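Predicted protein (Acinetobacter sp. RUH2624, PDB 4MEA) hydrolyses epoxides as a secreted Cif-type enzyme of the alpha/beta hydrolase fold, and probably acts as a virulence factor. Local coordinates at residues L37-I42 with K48-E53; I61-G66 with K72-V77; P76-Y81 with H85-I90. All blocks are in the same frame, centred on the assembly; numbering follows the deposited sequence. Where two conformers were deposited one is given.

Contact 1 of 3, residues L37-I42 with K48-E53; sequences LSSKFI and KLHYVE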
loop_
_atom_site.group_PDB
_atom_site.type_symbol
_atom_site.label_atom_id
_atom_site.label_comp_id
_atom_site.label_asym_id
_atom_site.label_seq_id
_atom_site.Cartn_x
_atom_site.Cartn_y
_atom_site.Cartn_z
ATOM N N LEU A 37 17.961 -19.010 29.236
ATOM C CA LEU A 37 16.924 -17.998 29.080
ATOM C C LEU A 37 15.649 -18.411 29.805
ATOM O O LEU A 37 15.302 -19.593 29.858
ATOM C CB LEU A 37 16.638 -17.753 27.590
ATOM C CG LEU A 37 17.858 -17.296 26.787
ATOM C CD1 LEU A 37 17.532 -17.066 25.299
ATOM C CD2 LEU A 37 18.443 -16.040 27.409
ATOM N N SER A 38 14.954 -17.436 30.372
ATOM C CA SER A 38 13.694 -17.718 31.035
ATOM C C SER A 38 12.588 -16.853 30.454
ATOM O O SER A 38 12.786 -15.662 30.223
ATOM C CB SER A 38 13.819 -17.463 32.540
ATOM O OG SER A 38 14.964 -18.122 33.053
ATOM N N SER A 39 11.431 -17.472 30.226
ATOM C CA SER A 39 10.239 -16.784 29.751
ATOM C C SER A 39 9.393 -16.332 30.936
ATOM O O SER A 39 9.075 -17.126 31.817
ATOM C CB SER A 39 9.426 -17.713 28.850
ATOM O OG SER A 39 8.182 -17.135 28.510
ATOM N N LYS A 40 9.038 -15.053 30.961
ATOM C CA LYS A 40 8.287 -14.495 32.079
ATOM C C LYS A 40 7.273 -13.483 31.588
ATOM O O LYS A 40 7.315 -13.067 30.436
ATOM C CB LYS A 40 9.235 -13.798 33.057
ATOM C CG LYS A 40 10.278 -14.701 33.669
ATOM C CD LYS A 40 11.088 -13.945 34.692
ATOM C CE LYS A 40 12.230 -14.787 35.216
ATOM N NZ LYS A 40 12.932 -14.104 36.341
ATOM N N PHE A 41 6.372 -13.076 32.478
ATOM C CA PHE A 41 5.382 -12.064 32.159
ATOM C C PHE A 41 5.390 -10.974 33.224
ATOM O O PHE A 41 5.723 -11.226 34.383
ATOM C CB PHE A 41 3.988 -12.684 32.060
ATOM C CG PHE A 41 3.839 -13.677 30.940
ATOM C CD1 PHE A 41 3.247 -13.307 29.744
ATOM C CD2 PHE A 41 4.289 -14.981 31.085
ATOM C CE1 PHE A 41 3.099 -14.221 28.706
ATOM C CE2 PHE A 41 4.151 -15.896 30.054
ATOM C CZ PHE A 41 3.549 -15.514 28.862
ATOM N N ILE A 42 5.022 -9.760 32.830
ATOM C CA ILE A 42 4.963 -8.655 33.774
ATOM C C ILE A 42 3.895 -7.640 33.396
ATOM O O ILE A 42 3.750 -7.270 32.227
ATOM C CB ILE A 42 6.323 -7.942 33.918
ATOM C CG1 ILE A 42 6.277 -6.965 35.098
ATOM C CG2 ILE A 42 6.693 -7.229 32.621
ATOM C CD1 ILE A 42 7.611 -6.373 35.463
ATOM N N LYS A 48 -0.293 -6.900 30.167
ATOM C CA LYS A 48 0.608 -7.996 30.495
ATOM C C LYS A 48 1.634 -8.216 29.380
ATOM O O LYS A 48 1.292 -8.660 28.272
ATOM C CB LYS A 48 -0.160 -9.290 30.782
ATOM C CG LYS A 48 0.726 -10.369 31.415
ATOM C CD LYS A 48 -0.066 -11.601 31.810
ATOM C CE LYS A 48 -0.970 -11.318 33.002
ATOM N NZ LYS A 48 -1.627 -12.568 33.480
ATOM N N LEU A 49 2.887 -7.892 29.674
ATOM C CA LEU A 49 3.961 -8.071 28.699
ATOM C C LEU A 49 4.679 -9.402 28.899
ATOM O O LEU A 49 4.935 -9.829 30.033
ATOM C CB LEU A 49 4.978 -6.929 28.800
ATOM C CG LEU A 49 4.502 -5.487 28.615
ATOM C CD1 LEU A 49 5.632 -4.543 28.970
ATOM C CD2 LEU A 49 4.016 -5.225 27.194
ATOM N N HIS A 50 4.988 -10.063 27.789
ATOM C CA HIS A 50 5.860 -11.231 27.822
ATOM C C HIS A 50 7.294 -10.787 27.543
ATOM O O HIS A 50 7.539 -9.914 26.706
ATOM C CB HIS A 50 5.412 -12.277 26.795
ATOM C CG HIS A 50 6.382 -13.406 26.612
ATOM N ND1 HIS A 50 7.081 -13.606 25.440
ATOM C CD2 HIS A 50 6.764 -14.400 27.451
ATOM C CE1 HIS A 50 7.850 -14.673 25.564
ATOM N NE2 HIS A 50 7.679 -15.172 26.777
ATOM N N TYR A 51 8.246 -11.375 28.251
ATOM C CA TYR A 51 9.639 -11.124 27.938
ATOM C C TYR A 51 10.464 -12.362 28.218
ATOM O O TYR A 51 9.999 -13.300 28.871
ATOM C CB TYR A 51 10.172 -9.921 28.720
ATOM C CG TYR A 51 10.247 -10.103 30.230
ATOM C CD1 TYR A 51 11.454 -10.418 30.853
ATOM C CD2 TYR A 51 9.122 -9.937 31.030
ATOM C CE1 TYR A 51 11.536 -10.576 32.240
ATOM C CE2 TYR A 51 9.190 -10.102 32.420
ATOM C CZ TYR A 51 10.403 -10.411 33.011
ATOM O OH TYR A 51 10.486 -10.571 34.374
ATOM N N VAL A 52 11.688 -12.347 27.716
ATOM C CA VAL A 52 12.647 -13.413 27.920
ATOM C C VAL A 52 13.931 -12.757 28.395
ATOM O O VAL A 52 14.341 -11.726 27.860
ATOM C CB VAL A 52 12.896 -14.180 26.596
ATOM C CG1 VAL A 52 14.023 -15.190 26.749
ATOM C CG2 VAL A 52 11.608 -14.853 26.137
ATOM N N GLU A 53 14.558 -13.334 29.414
ATOM C CA GLU A 53 15.788 -12.762 29.940
ATOM C C GLU A 53 16.838 -13.828 30.216
ATOM O O GLU A 53 16.530 -15.010 30.354
ATOM C CB GLU A 53 15.512 -11.953 31.212
ATOM C CG GLU A 53 15.143 -12.807 32.406
ATOM C CD GLU A 53 14.771 -11.989 33.632
ATOM O OE1 GLU A 53 14.164 -12.567 34.555
ATOM O OE2 GLU A 53 15.079 -10.778 33.676
HETATM O O HOH W 1 17.306 -17.283 32.727
HETATM O O HOH W 2 8.280 -10.851 35.928
#
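Ile42 and Tyr51 form the apolar centre of this beta hairpin, which ends the main sheet of the alpha/beta hydrolase fold. Ile42 CG2 lies 3.8 Å from Tyr51 CE2. Tyr51 CG sits between its backbone N and carbonyl carbon (chi1 66°), which leans the ring across the partner strand. Lys40 CB then comes over the face of that ring, 4.0 Å from its centroid, as a CH-pi contact. Helix 108-123 packs on the same side, against Ile42, Leu49 and Tyr51.

Phe41 and His50 pair on the other face. Their ring planes are inclined at 46°, and Phe41 CE1 is 3.6 Å from His50 CB. The imidazole is held at both nitrogens: Ser39 OG reaches NE2 of His50 at its edge, at 2.7 Å, and Asp91 bonds ND1.

Between the faces, Ser38, Lys40 and Ile42 exchange paired backbone bonds with Glu53, Tyr51 and Leu49. A water bridges Phe41 O and Tyr51 OH. The extended Lys40 chain crosses to Glu53, whose other carboxylate oxygen is bridged to Lys86. Lys40 NZ meets Glu53 OE1 at 2.7 Å, nearly in line with the C-O bond.

Contact 2 of 3, residues I61-G66 with K72-V77; sequences IVFIHG and KMWEPV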
loop_
_atom_site.group_PDB
_atom_site.type_symbol
_atom_site.label_atom_id
_atom_site.label_comp_id
_atom_site.label_asym_id
_atom_site.label_seq_id
_atom_site.Cartn_x
_atom_site.Cartn_y
_atom_site.Cartn_z
ATOM N N ILE A 61 21.061 -5.147 28.692
ATOM C CA ILE A 61 20.733 -4.743 27.339
ATOM C C ILE A 61 19.289 -5.147 27.084
ATOM O O ILE A 61 18.936 -6.319 27.196
ATOM C CB ILE A 61 21.646 -5.419 26.312
ATOM C CG1 ILE A 61 23.105 -5.344 26.769
ATOM C CG2 ILE A 61 21.470 -4.776 24.932
ATOM C CD1 ILE A 61 24.050 -6.151 25.928
ATOM N N VAL A 62 18.455 -4.164 26.763
ATOM C CA VAL A 62 17.049 -4.422 26.471
ATOM C C VAL A 62 16.839 -4.394 24.950
ATOM O O VAL A 62 17.269 -3.456 24.284
ATOM C CB VAL A 62 16.148 -3.397 27.192
ATOM C CG1 VAL A 62 14.680 -3.559 26.778
ATOM C CG2 VAL A 62 16.322 -3.521 28.715
ATOM N N PHE A 63 16.220 -5.446 24.409
ATOM C CA PHE A 63 16.013 -5.591 22.959
ATOM C C PHE A 63 14.530 -5.549 22.636
ATOM O O PHE A 63 13.746 -6.303 23.213
ATOM C CB PHE A 63 16.545 -6.931 22.443
ATOM C CG PHE A 63 18.018 -7.154 22.667
ATOM C CD1 PHE A 63 18.946 -6.764 21.712
ATOM C CD2 PHE A 63 18.467 -7.805 23.807
ATOM C CE1 PHE A 63 20.309 -6.991 21.909
ATOM C CE2 PHE A 63 19.828 -8.037 24.011
ATOM C CZ PHE A 63 20.746 -7.627 23.063
ATOM N N ILE A 64 14.158 -4.702 21.682
ATOM C CA ILE A 64 12.762 -4.516 21.299
ATOM C C ILE A 64 12.537 -4.800 19.804
ATOM O O ILE A 64 13.019 -4.058 18.935
ATOM C CB ILE A 64 12.291 -3.085 21.608
ATOM C CG1 ILE A 64 12.565 -2.725 23.078
ATOM C CG2 ILE A 64 10.810 -2.934 21.270
ATOM C CD1 ILE A 64 11.711 -3.535 24.092
ATOM N N HIS A 65 11.787 -5.862 19.517
ATOM C CA HIS A 65 11.499 -6.286 18.145
ATOM C C HIS A 65 10.474 -5.387 17.458
ATOM O O HIS A 65 9.949 -4.444 18.057
ATOM C CB HIS A 65 10.943 -7.717 18.173
ATOM C CG HIS A 65 9.527 -7.796 18.659
ATOM N ND1 HIS A 65 8.442 -7.678 17.816
ATOM C CD2 HIS A 65 9.020 -7.942 19.907
ATOM C CE1 HIS A 65 7.327 -7.762 18.520
ATOM N NE2 HIS A 65 7.650 -7.925 19.792
ATOM N N GLY A 66 10.172 -5.703 16.202
ATOM C CA GLY A 66 9.128 -5.014 15.460
ATOM C C GLY A 66 8.206 -5.961 14.708
ATOM O O GLY A 66 8.055 -7.127 15.090
ATOM N N LYS A 72 11.864 -13.375 19.970
ATOM C CA LYS A 72 12.649 -14.459 19.366
ATOM C C LYS A 72 13.729 -13.986 18.392
ATOM O O LYS A 72 14.756 -14.648 18.239
ATOM C CB LYS A 72 11.711 -15.458 18.667
ATOM C CG LYS A 72 12.389 -16.669 18.011
ATOM C CD LYS A 72 12.925 -17.645 19.062
ATOM C CE LYS A 72 13.337 -18.961 18.425
ATOM N NZ LYS A 72 13.772 -19.930 19.467
ATOM N N MET A 73 13.516 -12.839 17.747
ATOM C CA MET A 73 14.469 -12.375 16.742
ATOM C C MET A 73 15.819 -12.089 17.382
ATOM O O MET A 73 16.845 -12.106 16.714
ATOM C CB MET A 73 13.957 -11.132 16.000
ATOM C CG MET A 73 13.890 -9.843 16.843
ATOM S SD MET A 73 13.828 -8.365 15.777
ATOM C CE MET A 73 15.544 -8.204 15.272
ATOM N N TRP A 74 15.815 -11.846 18.688
ATOM C CA TRP A 74 17.039 -11.464 19.382
ATOM C C TRP A 74 17.831 -12.641 19.972
ATOM O O TRP A 74 18.973 -12.471 20.388
ATOM C CB TRP A 74 16.712 -10.460 20.487
ATOM C CG TRP A 74 16.013 -9.215 20.000
ATOM C CD1 TRP A 74 14.716 -8.851 20.248
ATOM C CD2 TRP A 74 16.576 -8.172 19.195
ATOM N NE1 TRP A 74 14.438 -7.642 19.640
ATOM C CE2 TRP A 74 15.565 -7.204 18.992
ATOM C CE3 TRP A 74 17.835 -7.957 18.628
ATOM C CZ2 TRP A 74 15.779 -6.041 18.241
ATOM C CZ3 TRP A 74 18.047 -6.799 17.888
ATOM C CH2 TRP A 74 17.024 -5.858 17.700
ATOM N N GLU A 75 17.237 -13.829 19.988
ATOM C CA GLU A 75 17.812 -14.963 20.725
ATOM C C GLU A 75 19.318 -15.205 20.509
ATOM O O GLU A 75 20.065 -15.371 21.477
ATOM C CB GLU A 75 17.014 -16.251 20.482
ATOM C CG GLU A 75 17.375 -17.388 21.447
ATOM C CD GLU A 75 16.589 -18.663 21.197
ATOM O OE1 GLU A 75 16.237 -18.935 20.032
ATOM O OE2 GLU A 75 16.307 -19.389 22.177
ATOM N N PRO A 76 19.774 -15.239 19.250
ATOM C CA PRO A 76 21.204 -15.529 19.076
ATOM C C PRO A 76 22.113 -14.451 19.671
ATOM O O PRO A 76 23.184 -14.780 20.184
ATOM C CB PRO A 76 21.375 -15.638 17.552
ATOM C CG PRO A 76 20.137 -15.058 16.962
ATOM C CD PRO A 76 19.045 -15.215 17.970
ATOM N N VAL A 77 21.686 -13.190 19.625
ATOM C CA VAL A 77 22.451 -12.101 20.232
ATOM C C VAL A 77 22.410 -12.195 21.751
ATOM O O VAL A 77 23.415 -11.962 22.429
ATOM C CB VAL A 77 21.913 -10.713 19.813
ATOM C CG1 VAL A 77 22.753 -9.598 20.439
ATOM C CG2 VAL A 77 21.883 -10.588 18.293
#
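Phe63 and Trp74 face each other with CA atoms 7.0 Å apart, and the CA atoms of His65 and Met73 lie 6.9 Å apart. This is the first half of a beta-alpha-beta unit of the alpha/beta hydrolase fold. Strand 61-64 runs out into a loop at His65 and Gly66. The chain returns through a 3-10 turn at 72-74, where Glu75 N bonds Lys72 O, and passes into helix 75-81. In this fold the loop after this strand commonly helps to form the oxyanion hole. The His-Gly pair here is consistent with that.

The join is made by side chains. Phe63 CB stands squarely over the five-membered ring of Trp74, 3.3 Å from its centroid and 6° off the normal. The Phe63 ring is inclined at 34° to the six-membered ring, and its CD1 atom approaches Trp74 CE3. The far end of the ring meets the helix, with Phe63 CZ 3.8 Å from Val77 CG1. Met73 CE lies over the rim of the opposite face of Trp74, 3.6 Å above the plane. The indole is thus sandwiched between the strand and its own neighbour in sequence.

At the edge of Trp74, NE1 approaches His65 N to 3.2 Å. Both are donors, so they are not bonded to each other. Met73 SD touches His65 CB at 3.8 Å. The imidazole leads away from this packing and has its own partners: NE2 accepts from the backbone N of Leu92, and ND1 of His65 gives a 2.8 Å hydrogen bond to Gly66 O, which lies 4° out of the ring plane.

Contact 3 of 3, residues P76-Y81 with H85-I90; sequences PVMLSY and HKVIAI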
loop_
_atom_site.group_PDB
_atom_site.type_symbol
_atom_site.label_atom_id
_atom_site.label_comp_id
_atom_site.label_asym_id
_atom_site.label_seq_id
_atom_site.Cartn_x
_atom_site.Cartn_y
_atom_site.Cartn_z
ATOM N N PRO A 76 19.774 -15.239 19.250
ATOM C CA PRO A 76 21.204 -15.529 19.076
ATOM C C PRO A 76 22.113 -14.451 19.671
ATOM O O PRO A 76 23.184 -14.780 20.184
ATOM C CB PRO A 76 21.375 -15.638 17.552
ATOM C CG PRO A 76 20.137 -15.058 16.962
ATOM C CD PRO A 76 19.045 -15.215 17.970
ATOM N N VAL A 77 21.686 -13.190 19.625
ATOM C CA VAL A 77 22.451 -12.101 20.232
ATOM C C VAL A 77 22.410 -12.195 21.751
ATOM O O VAL A 77 23.415 -11.962 22.429
ATOM C CB VAL A 77 21.913 -10.713 19.813
ATOM C CG1 VAL A 77 22.753 -9.598 20.439
ATOM C CG2 VAL A 77 21.883 -10.588 18.293
ATOM N N MET A 78 21.237 -12.535 22.279
ATOM C CA MET A 78 21.060 -12.713 23.713
ATOM C C MET A 78 22.007 -13.784 24.233
ATOM O O MET A 78 22.657 -13.601 25.260
ATOM C CB MET A 78 19.615 -13.099 24.019
ATOM C CG MET A 78 18.616 -11.979 23.779
ATOM S SD MET A 78 16.915 -12.537 23.954
ATOM C CE MET A 78 16.674 -12.598 25.737
ATOM N N LEU A 79 22.080 -14.904 23.522
ATOM C CA LEU A 79 22.950 -15.997 23.930
ATOM C C LEU A 79 24.417 -15.574 23.891
ATOM O O LEU A 79 25.213 -15.955 24.755
ATOM C CB LEU A 79 22.705 -17.236 23.060
ATOM C CG LEU A 79 21.341 -17.909 23.284
ATOM C CD1 LEU A 79 21.112 -19.033 22.291
ATOM C CD2 LEU A 79 21.238 -18.430 24.700
ATOM N N SER A 80 24.751 -14.755 22.902
ATOM C CA SER A 80 26.115 -14.274 22.720
ATOM C C SER A 80 26.554 -13.336 23.839
ATOM O O SER A 80 27.734 -13.272 24.177
ATOM C CB SER A 80 26.253 -13.553 21.376
ATOM O OG SER A 80 26.053 -14.436 20.291
ATOM N N TYR A 81 25.604 -12.604 24.415
ATOM C CA TYR A 81 25.948 -11.584 25.406
ATOM C C TYR A 81 25.706 -11.980 26.867
ATOM O O TYR A 81 26.228 -11.337 27.782
ATOM C CB TYR A 81 25.206 -10.277 25.109
ATOM C CG TYR A 81 25.623 -9.598 23.819
ATOM C CD1 TYR A 81 26.779 -9.976 23.147
ATOM C CD2 TYR A 81 24.859 -8.573 23.276
ATOM C CE1 TYR A 81 27.161 -9.347 21.964
ATOM C CE2 TYR A 81 25.235 -7.937 22.099
ATOM C CZ TYR A 81 26.384 -8.326 21.449
ATOM O OH TYR A 81 26.749 -7.688 20.280
ATOM N N HIS A 85 26.432 -9.992 30.332
ATOM C CA HIS A 85 25.366 -8.993 30.420
ATOM C C HIS A 85 24.023 -9.604 30.743
ATOM O O HIS A 85 23.692 -10.685 30.252
ATOM C CB HIS A 85 25.233 -8.215 29.105
ATOM C CG HIS A 85 26.433 -7.386 28.772
ATOM N ND1 HIS A 85 26.600 -6.101 29.238
ATOM C CD2 HIS A 85 27.538 -7.668 28.043
ATOM C CE1 HIS A 85 27.753 -5.623 28.805
ATOM N NE2 HIS A 85 28.342 -6.553 28.077
ATOM N N LYS A 86 23.253 -8.907 31.575
ATOM C CA LYS A 86 21.833 -9.183 31.682
ATOM C C LYS A 86 21.264 -8.822 30.309
ATOM O O LYS A 86 21.596 -7.769 29.757
ATOM C CB LYS A 86 21.202 -8.311 32.761
ATOM C CG LYS A 86 19.715 -8.521 32.941
ATOM C CD LYS A 86 19.445 -9.823 33.674
ATOM C CE LYS A 86 18.007 -9.910 34.144
ATOM N NZ LYS A 86 17.761 -11.165 34.901
ATOM N N VAL A 87 20.455 -9.710 29.740
ATOM C CA VAL A 87 19.849 -9.458 28.431
ATOM C C VAL A 87 18.342 -9.689 28.524
ATOM O O VAL A 87 17.892 -10.696 29.066
ATOM C CB VAL A 87 20.483 -10.321 27.299
ATOM C CG1 VAL A 87 21.922 -9.898 27.038
ATOM C CG2 VAL A 87 20.425 -11.824 27.639
ATOM N N ILE A 88 17.574 -8.744 27.996
ATOM C CA ILE A 88 16.124 -8.752 28.151
ATOM C C ILE A 88 15.475 -8.438 26.812
ATOM O O ILE A 88 15.772 -7.412 26.205
ATOM C CB ILE A 88 15.680 -7.689 29.180
ATOM C CG1 ILE A 88 16.343 -7.950 30.538
ATOM C CG2 ILE A 88 14.159 -7.666 29.306
ATOM C CD1 ILE A 88 16.313 -6.762 31.474
ATOM N N ALA A 89 14.610 -9.329 26.338
ATOM C CA ALA A 89 13.885 -9.081 25.094
ATOM C C ALA A 89 12.393 -9.140 25.383
ATOM O O ALA A 89 11.880 -10.154 25.860
ATOM C CB ALA A 89 14.278 -10.097 24.018
ATOM N N ILE A 90 11.708 -8.034 25.112
ATOM C CA ILE A 90 10.300 -7.894 25.448
ATOM C C ILE A 90 9.438 -7.928 24.191
ATOM O O ILE A 90 9.778 -7.301 23.182
ATOM C CB ILE A 90 10.054 -6.545 26.173
ATOM C CG1 ILE A 90 10.962 -6.426 27.403
ATOM C CG2 ILE A 90 8.575 -6.388 26.540
ATOM C CD1 ILE A 90 11.020 -5.007 27.986
#
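Met78 and Ala89 make the tight end of this contact, with SD of Met78 3.6 Å from CB of Ala89. The Met78 chain is bent at its last torsion (chi3 78°). That turn brings Met78 CE alongside the strand, 3.9 Å from both CB and N of Ala89. Val87 fills the next place. Val87 CG2 meets CB of Met78 at 3.9 Å and lies 3.7 Å from Met78 O. The other branch, Val87 CG1, reaches CB of Tyr81 at 3.8 Å. A single strand face, Val87 and Ala89, therefore packs under the last turns of the helix. Helix 76-81 and strand 87-90 run nearly antiparallel, their axes at 163°. This is the return half of the beta-alpha-beta crossover from strand 61-64 through helix 75-81 to strand 87-90, a basic unit of the alpha/beta hydrolase fold.

The other end is looser. Here the helix stops and the chain turns back through His85, which is partly exposed. His85 N makes a weak hydrogen bond to Tyr81 O, bent to 120° at the hydrogen. The Tyr81 ring leads away from the strand, and its OH bonds Ser320. The His85 ring stacks on Phe324, and its ND1 bonds Thr59 O. Leu79, partly exposed, points away from the strand and touches Ala34.

The chemistry implies an interface held mainly by shape and burial. Methyl groups and a thioether supply most of the grip, while the polar ends of Tyr81 and His85 tie the turn to the chain's C-terminal region and to the loop at Thr59.

How the contacts relate
Contact 2 is the most central of the three, contact 3 lies farther out but is still buried, and contact 1 is a partly exposed hairpin at the sheet's edge. Contacts 2 and 3 share Pro76 and Val77 and use the same helix, 75-81, against two neighbouring strands of one sheet. Those strands are joined directly, with Phe63 N close to Ile88 O. Contact 1 reaches the same sheet through strand 47-54, where Val52 O meets Ala89 N beside Met78 CE. The chemistry follows the place: paired backbone bonds, a salt bridge and waters at the edge, aromatic packing at the centre, and aliphatic packing between.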